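Local coordinates for AxyAgu115A (Amphibacillus xylanus NBRC 15112, PDB 6NPS), which acts as a family GH115 alpha-glucuronidase, probably hydrolysing glucuronic acid side groups from arabinoglucuronoxylan, at residues E818-Y823 and A829-P834; W432-M437 and Y865-N870; T835-H838 and K843-P846; V848-V853 and F939-I944. The protein carries 3 engineered substitutions. All coordinates share one frame; numbering follows the deposited sequence.

Contact 1: residues E818-Y823 and A829-P834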
loop_
_atom_site.group_PDB
_atom_site.type_symbol
_atom_site.label_atom_id
_atom_site.label_comp_id
_atom_site.label_asym_id
_atom_site.label_seq_id
_atom_site.Cartn_x
_atom_site.Cartn_y
_atom_site.Cartn_z
ATOM N N GLU A 818 -18.254 -9.282 38.205
ATOM C CA GLU A 818 -17.457 -8.249 38.846
ATOM C C GLU A 818 -16.803 -7.376 37.783
ATOM O O GLU A 818 -16.385 -7.885 36.729
ATOM C CB GLU A 818 -16.357 -8.871 39.718
ATOM C CG GLU A 818 -16.859 -9.663 40.901
ATOM C CD GLU A 818 -17.034 -8.805 42.143
ATOM O OE1 GLU A 818 -16.874 -7.567 42.044
ATOM O OE2 GLU A 818 -17.346 -9.369 43.214
ATOM N N VAL A 819 -16.632 -6.088 38.079
ATOM C CA VAL A 819 -15.890 -5.200 37.183
ATOM C C VAL A 819 -14.425 -5.274 37.572
ATOM O O VAL A 819 -14.079 -5.036 38.736
ATOM C CB VAL A 819 -16.387 -3.749 37.263
ATOM C CG1 VAL A 819 -15.546 -2.822 36.308
ATOM C CG2 VAL A 819 -17.909 -3.655 36.948
ATOM N N LEU A 820 -13.571 -5.610 36.599
ATOM C CA LEU A 820 -12.122 -5.587 36.753
ATOM C C LEU A 820 -11.646 -4.220 36.267
ATOM O O LEU A 820 -11.585 -3.977 35.063
ATOM C CB LEU A 820 -11.481 -6.722 35.957
ATOM C CG LEU A 820 -11.866 -8.145 36.400
ATOM C CD1 LEU A 820 -11.274 -9.248 35.462
ATOM C CD2 LEU A 820 -11.350 -8.359 37.785
ATOM N N ASP A 821 -11.314 -3.333 37.209
ATOM C CA ASP A 821 -10.901 -1.973 36.870
ATOM C C ASP A 821 -9.655 -2.000 36.004
ATOM O O ASP A 821 -8.728 -2.771 36.256
ATOM C CB ASP A 821 -10.603 -1.162 38.133
ATOM C CG ASP A 821 -11.800 -1.069 39.081
ATOM O OD1 ASP A 821 -12.953 -1.249 38.625
ATOM O OD2 ASP A 821 -11.574 -0.801 40.288
ATOM N N GLY A 822 -9.651 -1.169 34.957
ATOM C CA GLY A 822 -8.469 -1.020 34.111
ATOM C C GLY A 822 -8.119 -2.223 33.269
ATOM O O GLY A 822 -7.093 -2.205 32.589
ATOM N N TYR A 823 -8.948 -3.257 33.260
ATOM C CA TYR A 823 -8.617 -4.471 32.535
ATOM C C TYR A 823 -8.801 -4.260 31.032
ATOM O O TYR A 823 -9.595 -3.420 30.594
ATOM C CB TYR A 823 -9.489 -5.618 33.052
ATOM C CG TYR A 823 -9.044 -6.984 32.624
ATOM C CD1 TYR A 823 -9.425 -7.480 31.399
ATOM C CD2 TYR A 823 -8.243 -7.791 33.443
ATOM C CE1 TYR A 823 -9.036 -8.698 30.983
ATOM C CE2 TYR A 823 -7.843 -9.053 33.015
ATOM C CZ TYR A 823 -8.249 -9.493 31.783
ATOM O OH TYR A 823 -7.889 -10.730 31.294
ATOM N N ALA A 829 -13.358 -4.553 32.154
ATOM C CA ALA A 829 -13.976 -5.767 31.666
ATOM C C ALA A 829 -14.838 -6.300 32.789
ATOM O O ALA A 829 -14.661 -5.930 33.946
ATOM C CB ALA A 829 -12.925 -6.838 31.256
ATOM N N ILE A 830 -15.752 -7.189 32.446
ATOM C CA ILE A 830 -16.550 -7.850 33.474
ATOM C C ILE A 830 -16.288 -9.340 33.354
ATOM O O ILE A 830 -16.033 -9.851 32.261
ATOM C CB ILE A 830 -18.058 -7.534 33.366
ATOM C CG1 ILE A 830 -18.636 -8.043 32.034
ATOM C CG2 ILE A 830 -18.335 -6.026 33.539
ATOM C CD1 ILE A 830 -20.154 -7.935 31.987
ATOM N N LYS A 831 -16.313 -10.027 34.488
ATOM C CA LYS A 831 -16.014 -11.450 34.544
ATOM C C LYS A 831 -16.806 -12.042 35.704
ATOM O O LYS A 831 -16.969 -11.393 36.734
ATOM C CB LYS A 831 -14.500 -11.684 34.703
ATOM C CG LYS A 831 -14.130 -13.154 34.748
ATOM C CD LYS A 831 -12.635 -13.356 34.990
ATOM C CE LYS A 831 -12.310 -14.829 35.032
ATOM N NZ LYS A 831 -10.863 -15.102 35.260
ATOM N N ALA A 832 -17.305 -13.258 35.534
ATOM C CA ALA A 832 -18.074 -13.887 36.600
ATOM C C ALA A 832 -17.163 -14.484 37.666
ATOM O O ALA A 832 -16.148 -15.102 37.353
ATOM C CB ALA A 832 -18.992 -14.978 36.048
ATOM N N PHE A 833 -17.537 -14.307 38.935
ATOM C CA PHE A 833 -16.842 -14.954 40.054
ATOM C C PHE A 833 -17.857 -15.719 40.894
ATOM O O PHE A 833 -18.962 -15.209 41.134
ATOM C CB PHE A 833 -16.126 -13.929 40.960
ATOM C CG PHE A 833 -14.924 -13.312 40.333
ATOM C CD1 PHE A 833 -13.637 -13.755 40.656
ATOM C CD2 PHE A 833 -15.064 -12.281 39.410
ATOM C CE1 PHE A 833 -12.516 -13.184 40.045
ATOM C CE2 PHE A 833 -13.957 -11.712 38.811
ATOM C CZ PHE A 833 -12.686 -12.156 39.122
ATOM N N PRO A 834 -17.504 -16.906 41.418
ATOM C CA PRO A 834 -16.218 -17.626 41.315
ATOM C C PRO A 834 -15.878 -18.040 39.869
ATOM O O PRO A 834 -16.785 -18.245 39.068
ATOM C CB PRO A 834 -16.438 -18.884 42.200
ATOM C CG PRO A 834 -17.514 -18.504 43.125
ATOM C CD PRO A 834 -18.436 -17.583 42.347
#
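Phe833 lies against the side chain of Glu818, its ring atom CD2 3.5 Å from Glu818 CG and its CE2 3.8 Å from Glu818 CB. Glu818 CG sits beside its own backbone N (chi1 -65°), and a sharp bend at chi2 turns the carboxylate nearly perpendicular to the ring, so the acid offers Phe833 its methylenes while OE2 pairs with Arg816. On the same face, Leu820 brings CD2 to 4.2 Å from Phe833 CZ. Tyr823, from the turn, sets CD1 3.6 Å from Ala829 CB. With an alanine at Phe833, the Glu818 methylenes and Leu820 CD2 would probably lose this shared cover, leaving a gap and a looser Glu818 side chain. The other face carries Val819 and Ile830, whose CG2 methyls meet at 4.2 Å.

Behind the side chains stands the backbone. Glu818 and Lys831 exchange two bonds, Glu818 N to Lys831 O at 2.9 Å and Lys831 N to Glu818 O at 3.1 Å. Leu820 N reaches Ala829 O at 2.9 Å, while the return bond from Ala829 N to Leu820 O is weak. Val819 and Ile830 form the non-hydrogen-bonded pair between them. A type II turn from Leu820 to Tyr823 bends the chain so that Tyr823 comes back to Ala829, and the whole is a beta hairpin of strands 814-821 and 828-833 in the C-terminal domain.

Contact 2: residues W432-M437 and Y865-N870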
loop_
_atom_site.group_PDB
_atom_site.type_symbol
_atom_site.label_atom_id
_atom_site.label_comp_id
_atom_site.label_asym_id
_atom_site.label_seq_id
_atom_site.Cartn_x
_atom_site.Cartn_y
_atom_site.Cartn_z
ATOM N N TRP A 432 -2.922 -10.799 37.378
ATOM C CA TRP A 432 -3.762 -11.161 38.514
ATOM C C TRP A 432 -4.918 -12.044 38.062
ATOM O O TRP A 432 -5.198 -13.081 38.673
ATOM C CB TRP A 432 -4.276 -9.904 39.234
ATOM C CG TRP A 432 -5.203 -10.199 40.363
ATOM C CD1 TRP A 432 -4.862 -10.324 41.678
ATOM C CD2 TRP A 432 -6.613 -10.441 40.288
ATOM N NE1 TRP A 432 -5.962 -10.619 42.422
ATOM C CE2 TRP A 432 -7.058 -10.681 41.601
ATOM C CE3 TRP A 432 -7.544 -10.460 39.246
ATOM C CZ2 TRP A 432 -8.392 -10.959 41.900
ATOM C CZ3 TRP A 432 -8.874 -10.736 39.550
ATOM C CH2 TRP A 432 -9.282 -10.967 40.860
ATOM N N GLU A 433 -5.593 -11.658 36.969
ATOM C CA GLU A 433 -6.767 -12.409 36.535
ATOM C C GLU A 433 -6.392 -13.833 36.124
ATOM O O GLU A 433 -7.104 -14.790 36.429
ATOM C CB GLU A 433 -7.453 -11.679 35.376
ATOM C CG GLU A 433 -8.765 -12.305 34.926
ATOM C CD GLU A 433 -8.597 -13.118 33.639
ATOM O OE1 GLU A 433 -7.599 -12.879 32.914
ATOM O OE2 GLU A 433 -9.459 -13.981 33.349
ATOM N N GLN A 434 -5.321 -13.979 35.369
ATOM C CA GLN A 434 -4.948 -15.315 34.908
ATOM C C GLN A 434 -4.413 -16.164 36.063
ATOM O O GLN A 434 -4.802 -17.330 36.232
ATOM C CB GLN A 434 -3.909 -15.199 33.789
ATOM C CG GLN A 434 -4.417 -14.544 32.520
ATOM C CD GLN A 434 -5.453 -15.401 31.830
ATOM O OE1 GLN A 434 -5.176 -16.511 31.421
ATOM N NE2 GLN A 434 -6.670 -14.883 31.712
ATOM N N MET A 435 -3.465 -15.624 36.838
ATOM C CA MET A 435 -2.850 -16.463 37.871
ATOM C C MET A 435 -3.793 -16.731 39.032
ATOM O O MET A 435 -3.716 -17.810 39.621
ATOM C CB MET A 435 -1.543 -15.842 38.384
ATOM C CG MET A 435 -0.360 -15.907 37.366
ATOM S SD MET A 435 -0.134 -17.477 36.506
ATOM C CE MET A 435 0.358 -18.583 37.894
ATOM N N THR A 436 -4.737 -15.815 39.362
ATOM C CA THR A 436 -5.708 -16.213 40.378
ATOM C C THR A 436 -6.667 -17.265 39.856
ATOM O O THR A 436 -7.126 -18.110 40.631
ATOM C CB THR A 436 -6.514 -15.026 40.928
ATOM O OG1 THR A 436 -7.224 -14.365 39.857
ATOM C CG2 THR A 436 -5.572 -14.046 41.620
ATOM N N MET A 437 -7.006 -17.225 38.566
ATOM C CA MET A 437 -7.837 -18.291 38.024
ATOM C C MET A 437 -7.133 -19.650 38.112
ATOM O O MET A 437 -7.767 -20.675 38.414
ATOM C CB MET A 437 -8.193 -17.975 36.585
ATOM C CG MET A 437 -9.246 -18.884 36.052
ATOM S SD MET A 437 -9.730 -18.328 34.426
ATOM C CE MET A 437 -11.001 -19.503 34.018
ATOM N N TYR A 865 -16.506 -7.798 22.276
ATOM C CA TYR A 865 -15.055 -7.706 22.358
ATOM C C TYR A 865 -14.642 -8.417 23.647
ATOM O O TYR A 865 -15.053 -8.009 24.735
ATOM C CB TYR A 865 -14.604 -6.246 22.381
ATOM C CG TYR A 865 -14.712 -5.538 21.033
ATOM C CD1 TYR A 865 -15.949 -5.334 20.423
ATOM C CD2 TYR A 865 -13.570 -5.060 20.387
ATOM C CE1 TYR A 865 -16.053 -4.655 19.186
ATOM C CE2 TYR A 865 -13.655 -4.402 19.173
ATOM C CZ TYR A 865 -14.899 -4.192 18.581
ATOM O OH TYR A 865 -14.978 -3.551 17.365
ATOM N N LEU A 866 -13.842 -9.475 23.523
ATOM C CA LEU A 866 -13.492 -10.332 24.656
ATOM C C LEU A 866 -11.987 -10.437 24.828
ATOM O O LEU A 866 -11.233 -10.455 23.850
ATOM C CB LEU A 866 -14.040 -11.759 24.485
ATOM C CG LEU A 866 -15.518 -11.896 24.184
ATOM C CD1 LEU A 866 -15.820 -13.304 23.716
ATOM C CD2 LEU A 866 -16.328 -11.547 25.448
ATOM N N GLN A 867 -11.555 -10.574 26.071
ATOM C CA GLN A 867 -10.182 -10.987 26.294
ATOM C C GLN A 867 -9.949 -12.328 25.599
ATOM O O GLN A 867 -10.833 -13.197 25.633
ATOM C CB GLN A 867 -9.886 -11.094 27.790
ATOM C CG GLN A 867 -8.470 -10.694 28.114
ATOM C CD GLN A 867 -7.501 -11.857 28.039
ATOM O OE1 GLN A 867 -6.338 -11.681 27.680
ATOM N NE2 GLN A 867 -7.974 -13.053 28.396
ATOM N N PRO A 868 -8.777 -12.531 24.944
ATOM C CA PRO A 868 -8.552 -13.805 24.200
ATOM C C PRO A 868 -8.125 -14.960 25.103
ATOM O O PRO A 868 -6.991 -15.446 25.096
ATOM C CB PRO A 868 -7.453 -13.419 23.198
ATOM C CG PRO A 868 -6.659 -12.375 23.888
ATOM C CD PRO A 868 -7.690 -11.559 24.712
ATOM N N SER A 869 -9.059 -15.421 25.910
ATOM C CA SER A 869 -8.867 -16.575 26.772
ATOM C C SER A 869 -9.012 -17.877 25.992
ATOM O O SER A 869 -9.707 -17.951 24.973
ATOM C CB SER A 869 -9.888 -16.541 27.907
ATOM O OG SER A 869 -9.406 -15.692 28.919
ATOM N N ASN A 870 -8.385 -18.925 26.518
ATOM C CA ASN A 870 -8.502 -20.231 25.911
ATOM C C ASN A 870 -9.456 -21.099 26.720
ATOM O O ASN A 870 -9.582 -20.905 27.931
ATOM C CB ASN A 870 -7.114 -20.878 25.844
ATOM C CG ASN A 870 -6.154 -20.051 25.037
ATOM O OD1 ASN A 870 -6.433 -19.769 23.872
ATOM N ND2 ASN A 870 -5.032 -19.636 25.631
HETATM O O HOH W 1 -9.939 -15.870 31.830
HETATM O O HOH W 2 -6.888 -18.305 28.985
#
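Ser869 OG and Glu433 OE2 are joined through water 1, which lies 3.0 Å from Ser869 OG and donates to Glu433 OE2, an oxygen that Lys831 NZ grips as well. This is an interdomain junction, where helix 428-440 of the TIM-barrel region meets the loop that follows strand 858-866 of the C-terminal domain. Direct touching is slight. NE2 of Gln434 stands 4.0 Å from Ser869 OG and equally far from Gln867 NE2, with the two glutamine amide planes turned 46° apart.

Water therefore does much of the joining: one solvent molecule ties the helix carboxylate to the serine hydroxyl, and Gln434 NE2 adds a weak bond to it. The salt bridge with Lys831 on OE2 and the hydroxyl of Tyr823 on OE1 hold the Glu433 carboxylate in place. Gln434 gets here by folding: CG lies beside its backbone N (chi1 -65°) and the chain bends at chi2, which turns the amide toward the loop while OE1 takes the N-H of Leu390. A leucine in place of Gln434 would probably leave Leu390 N without this acceptor and take away the amide that faces Ser869 and Gln867.

From the loop side, Gln867 swings OE1 onto Lys430 NZ. Farther along, Asn870 N donates to water 2 at 3.0 Å, and that water reaches Gln434 OE1 only by a weak bond of 3.5 Å.

Contact 3: residues T835-H838 and K843-P846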
loop_
_atom_site.group_PDB
_atom_site.type_symbol
_atom_site.label_atom_id
_atom_site.label_comp_id
_atom_site.label_asym_id
_atom_site.label_seq_id
_atom_site.Cartn_x
_atom_site.Cartn_y
_atom_site.Cartn_z
ATOM N N THR A 835 -14.589 -18.169 39.553
ATOM C CA THR A 835 -14.132 -18.343 38.173
ATOM C C THR A 835 -14.118 -19.788 37.689
ATOM O O THR A 835 -13.936 -19.995 36.491
ATOM C CB THR A 835 -12.702 -17.828 37.981
ATOM O OG1 THR A 835 -11.802 -18.625 38.772
ATOM C CG2 THR A 835 -12.582 -16.411 38.383
ATOM N N ASP A 836 -14.244 -20.778 38.566
ATOM C CA ASP A 836 -14.080 -22.174 38.193
ATOM C C ASP A 836 -15.395 -22.912 38.004
ATOM O O ASP A 836 -15.374 -24.108 37.683
ATOM C CB ASP A 836 -13.232 -22.908 39.235
ATOM C CG ASP A 836 -13.807 -22.810 40.657
ATOM O OD1 ASP A 836 -14.315 -21.734 41.055
ATOM O OD2 ASP A 836 -13.720 -23.817 41.391
ATOM N N THR A 837 -16.537 -22.251 38.203
ATOM C CA THR A 837 -17.820 -22.913 38.021
ATOM C C THR A 837 -18.228 -22.870 36.560
ATOM O O THR A 837 -18.105 -21.834 35.905
ATOM C CB THR A 837 -18.922 -22.224 38.833
ATOM O OG1 THR A 837 -18.478 -22.012 40.181
ATOM C CG2 THR A 837 -20.214 -23.048 38.792
ATOM N N HIS A 838 -18.777 -23.984 36.076
ATOM C CA HIS A 838 -19.507 -24.019 34.813
ATOM C C HIS A 838 -20.972 -23.738 35.147
ATOM O O HIS A 838 -21.680 -24.601 35.680
ATOM C CB HIS A 838 -19.310 -25.362 34.110
ATOM C CG HIS A 838 -17.881 -25.633 33.719
ATOM N ND1 HIS A 838 -17.438 -25.589 32.411
ATOM C CD2 HIS A 838 -16.792 -25.933 34.471
ATOM C CE1 HIS A 838 -16.143 -25.855 32.374
ATOM N NE2 HIS A 838 -15.727 -26.070 33.611
ATOM N N LYS A 843 -30.291 -21.896 36.202
ATOM C CA LYS A 843 -29.950 -22.576 37.433
ATOM C C LYS A 843 -29.160 -21.737 38.424
ATOM O O LYS A 843 -29.694 -21.285 39.440
ATOM C CB LYS A 843 -29.146 -23.805 36.967
ATOM C CG LYS A 843 -28.758 -24.775 38.064
ATOM C CD LYS A 843 -28.230 -26.111 37.500
ATOM C CE LYS A 843 -26.949 -26.563 38.180
ATOM N NZ LYS A 843 -25.988 -27.150 37.183
ATOM N N ASP A 844 -27.900 -21.475 38.096
ATOM C CA ASP A 844 -27.018 -20.687 38.943
ATOM C C ASP A 844 -26.279 -19.576 38.195
ATOM O O ASP A 844 -25.479 -18.869 38.812
ATOM C CB ASP A 844 -25.992 -21.612 39.618
ATOM C CG ASP A 844 -25.160 -22.410 38.597
ATOM O OD1 ASP A 844 -24.174 -23.070 38.981
ATOM O OD2 ASP A 844 -25.480 -22.354 37.387
ATOM N N ALA A 845 -26.489 -19.409 36.888
ATOM C CA ALA A 845 -25.707 -18.424 36.133
ATOM C C ALA A 845 -26.095 -16.998 36.520
ATOM O O ALA A 845 -27.268 -16.648 36.433
ATOM C CB ALA A 845 -25.919 -18.602 34.634
ATOM N N PRO A 846 -25.147 -16.145 36.889
ATOM C CA PRO A 846 -25.452 -14.716 37.052
ATOM C C PRO A 846 -25.522 -14.014 35.698
ATOM O O PRO A 846 -25.021 -14.509 34.678
ATOM C CB PRO A 846 -24.254 -14.186 37.844
ATOM C CG PRO A 846 -23.093 -15.004 37.269
ATOM C CD PRO A 846 -23.708 -16.429 37.068
HETATM O O HOH W 3 -23.522 -25.059 37.667
#
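The backbones at Thr837-His838 and Asp844-Ala845 stay well apart, His838 CA and Ala845 CA being the nearest at 8.5 Å, and neither segment has helix or strand geometry. Both belong to the irregular connection between strands 828-833 and 847-854 in the C-terminal domain, and its two limbs are joined by a water bridge.

The one close side-chain approach is that of Thr837 and Asp844, which come at each other from opposite directions: Thr837 CG2 ends 4.0 Å from Asp844 OD1. That is a methyl beside a carboxylate oxygen, a loose touch rather than a polar bond. The methyl stands anti to the backbone N of Thr837. Asp844 takes the less common rotamer with CG between its backbone N and carbonyl carbon (chi1 58°), which directs the carboxylate at the facing limb. Its two oxygens then divide their work, OD2 accepting from Gln840 N within the loop and OD1 from water 3. Asp844 O adds a tie to Thr807 OG1, fixing this limb to strand 803-808.

Lys843 lies on the exposed side, and its mostly extended chain, which also touches a crystal neighbour, brings NZ to the same water at 3.3 Å. NZ is about 4.8 Å from Asp844 OD1, a proximity that would probably favour the ionised carboxylate. Water 3 thus has three partners spread widely around it: it accepts from the lysine and donates to Asp844 OD1 and, at 2.7 Å, to His838 O, the last two subtending about 115° at the water oxygen.

Contact 4: residues V848-V853 and F939-I944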
loop_
_atom_site.group_PDB
_atom_site.type_symbol
_atom_site.label_atom_id
_atom_site.label_comp_id
_atom_site.label_asym_id
_atom_site.label_seq_id
_atom_site.Cartn_x
_atom_site.Cartn_y
_atom_site.Cartn_z
ATOM N N VAL A 848 -25.690 -9.847 33.663
ATOM C CA VAL A 848 -25.746 -8.390 33.616
ATOM C C VAL A 848 -26.759 -8.033 32.545
ATOM O O VAL A 848 -26.969 -8.786 31.589
ATOM C CB VAL A 848 -24.383 -7.712 33.325
ATOM C CG1 VAL A 848 -23.476 -7.829 34.559
ATOM C CG2 VAL A 848 -23.715 -8.316 32.092
ATOM N N GLU A 849 -27.400 -6.888 32.715
ATOM C CA GLU A 849 -28.469 -6.476 31.815
ATOM C C GLU A 849 -28.191 -5.075 31.288
ATOM O O GLU A 849 -27.969 -4.148 32.069
ATOM C CB GLU A 849 -29.815 -6.537 32.545
ATOM C CG GLU A 849 -31.045 -6.123 31.739
ATOM C CD GLU A 849 -32.333 -6.278 32.569
ATOM O OE1 GLU A 849 -32.698 -7.428 32.898
ATOM O OE2 GLU A 849 -32.965 -5.254 32.910
ATOM N N TYR A 850 -28.233 -4.933 29.966
ATOM C CA TYR A 850 -28.025 -3.675 29.266
ATOM C C TYR A 850 -29.341 -3.216 28.666
ATOM O O TYR A 850 -30.141 -4.040 28.210
ATOM C CB TYR A 850 -26.971 -3.836 28.165
ATOM C CG TYR A 850 -25.660 -4.332 28.684
ATOM C CD1 TYR A 850 -24.655 -3.446 29.018
ATOM C CD2 TYR A 850 -25.420 -5.697 28.856
ATOM C CE1 TYR A 850 -23.457 -3.884 29.496
ATOM C CE2 TYR A 850 -24.218 -6.134 29.341
ATOM C CZ TYR A 850 -23.250 -5.227 29.670
ATOM O OH TYR A 850 -22.055 -5.648 30.170
ATOM N N HIS A 851 -29.590 -1.907 28.699
ATOM C CA HIS A 851 -30.805 -1.332 28.127
ATOM C C HIS A 851 -30.402 -0.500 26.923
ATOM O O HIS A 851 -29.436 0.260 27.002
ATOM C CB HIS A 851 -31.562 -0.460 29.153
ATOM C CG HIS A 851 -32.201 -1.249 30.255
ATOM N ND1 HIS A 851 -32.780 -0.663 31.360
ATOM C CD2 HIS A 851 -32.335 -2.588 30.424
ATOM C CE1 HIS A 851 -33.258 -1.605 32.156
ATOM N NE2 HIS A 851 -32.998 -2.783 31.613
ATOM N N PHE A 852 -31.116 -0.652 25.808
ATOM C CA PHE A 852 -30.749 0.120 24.626
ATOM C C PHE A 852 -31.974 0.345 23.748
ATOM O O PHE A 852 -32.928 -0.448 23.770
ATOM C CB PHE A 852 -29.608 -0.555 23.822
ATOM C CG PHE A 852 -29.986 -1.864 23.182
ATOM C CD1 PHE A 852 -30.352 -1.917 21.843
ATOM C CD2 PHE A 852 -29.961 -3.048 23.913
ATOM C CE1 PHE A 852 -30.695 -3.139 21.243
ATOM C CE2 PHE A 852 -30.306 -4.260 23.331
ATOM C CZ PHE A 852 -30.676 -4.309 21.993
ATOM N N VAL A 853 -31.938 1.436 22.976
ATOM C CA VAL A 853 -33.093 1.940 22.212
ATOM C C VAL A 853 -32.729 1.926 20.729
ATOM O O VAL A 853 -31.774 2.590 20.310
ATOM C CB VAL A 853 -33.494 3.363 22.636
ATOM C CG1 VAL A 853 -34.573 3.962 21.677
ATOM C CG2 VAL A 853 -34.011 3.377 24.101
ATOM N N PHE A 939 -14.640 -16.222 30.385
ATOM C CA PHE A 939 -15.398 -15.209 29.647
ATOM C C PHE A 939 -15.176 -13.852 30.305
ATOM O O PHE A 939 -15.662 -13.608 31.413
ATOM C CB PHE A 939 -16.874 -15.605 29.611
ATOM C CG PHE A 939 -17.770 -14.612 28.900
ATOM C CD1 PHE A 939 -17.836 -14.576 27.517
ATOM C CD2 PHE A 939 -18.554 -13.725 29.624
ATOM C CE1 PHE A 939 -18.670 -13.646 26.859
ATOM C CE2 PHE A 939 -19.393 -12.795 28.982
ATOM C CZ PHE A 939 -19.457 -12.767 27.599
ATOM N N ALA A 940 -14.406 -12.976 29.648
ATOM C CA ALA A 940 -14.134 -11.638 30.162
ATOM C C ALA A 940 -14.504 -10.635 29.069
ATOM O O ALA A 940 -13.876 -10.608 27.999
ATOM C CB ALA A 940 -12.682 -11.482 30.589
ATOM N N LEU A 941 -15.533 -9.832 29.331
ATOM C CA LEU A 941 -16.177 -9.042 28.297
ATOM C C LEU A 941 -15.794 -7.585 28.487
ATOM O O LEU A 941 -15.995 -7.026 29.577
ATOM C CB LEU A 941 -17.696 -9.212 28.370
ATOM C CG LEU A 941 -18.547 -8.367 27.429
ATOM C CD1 LEU A 941 -18.410 -8.762 25.947
ATOM C CD2 LEU A 941 -20.005 -8.554 27.854
ATOM N N GLU A 942 -15.282 -6.964 27.427
ATOM C CA GLU A 942 -14.793 -5.591 27.473
ATOM C C GLU A 942 -15.746 -4.595 26.832
ATOM O O GLU A 942 -15.902 -3.496 27.362
ATOM C CB GLU A 942 -13.419 -5.476 26.785
ATOM C CG GLU A 942 -12.348 -6.298 27.550
ATOM C CD GLU A 942 -10.950 -6.368 26.892
ATOM O OE1 GLU A 942 -10.507 -5.389 26.233
ATOM O OE2 GLU A 942 -10.279 -7.419 27.077
ATOM N N LYS A 943 -16.361 -4.938 25.700
ATOM C CA LYS A 943 -17.163 -3.977 24.948
ATOM C C LYS A 943 -18.201 -4.759 24.159
ATOM O O LYS A 943 -17.961 -5.901 23.755
ATOM C CB LYS A 943 -16.273 -3.110 24.006
ATOM C CG LYS A 943 -17.046 -1.986 23.252
ATOM C CD LYS A 943 -16.182 -1.313 22.173
ATOM C CE LYS A 943 -15.112 -0.479 22.780
ATOM N NZ LYS A 943 -14.473 0.314 21.714
ATOM N N ILE A 944 -19.367 -4.143 23.969
ATOM C CA ILE A 944 -20.438 -4.676 23.135
ATOM C C ILE A 944 -20.753 -3.626 22.076
ATOM O O ILE A 944 -20.945 -2.450 22.405
ATOM C CB ILE A 944 -21.706 -4.971 23.956
ATOM C CG1 ILE A 944 -21.372 -5.820 25.191
ATOM C CG2 ILE A 944 -22.768 -5.594 23.076
ATOM C CD1 ILE A 944 -22.478 -5.824 26.253
#
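In the interior of the beta-rich C-terminal domain, which its family places with the galactose-binding-like beta-sandwich proteins, Tyr850 of strand 847-854 meets Ile944 and Leu941 of strand 940-948. The strands face each other through their side chains, with Tyr850 CA and Ile944 CA 9.8 Å apart, a spacing suited to layers packed across a hydrophobic core.

The principal touch is a CH-pi contact. Ile944 CD1 sits over one face of the tyrosine ring, 3.7 Å from the centroid and 18° off the normal, shifted toward the phenol end so that CZ and CE2 of Tyr850 are each 3.6 Å from that methyl. Ile944 extends CD1 this far because its chain is stretched at chi2 (164°). Leu941 comes in at the end of the ring, its CD2 4.2 Å from Tyr850 OH. Leu941 and Ile944 both point toward the tyrosine although three residues apart, since Glu942 and Lys943 between them form a classic beta bulge opposite Tyr865 and shift the usual alternation.

Ile932 of strand 926-934 packs on both aliphatic residues, and Ile830 touches Tyr850 and Leu941. Away from this interior, His851 NE2 donates to Glu849 OE2 at 2.8 Å on the other side of strand 847-854, where Glu849 OE1 also pairs with Arg931. The phenol oxygen, buried among methyls, bonds to Ala798 O; that bond satisfies the hydroxyl in an apolar setting and probably helps hold the ring in place, while dispersion against Ile944 packs its face.

Overall arrangement
Contacts 1, 2 and 4 are buried, whereas contact 3 lies at the surface. Contacts 1 and 4 share the same beta framework: strand 828-833 pairs with strand 940-948 through Ile830 N and Leu941 O, and Ile830 also packs on Tyr850. Strand 858-866 continues this framework beside 940-948 and leads into contact 2. Chemistry follows location. Contact 1 is backbone pairing with side chains on both faces, contact 4 is apolar packing between strands that are not paired, and contact 2, at the domain junction, relies on buried polar groups and water. Contact 3 is also water-bridged, but in a loop running from the end of contact 1 to the beginning of contact 4.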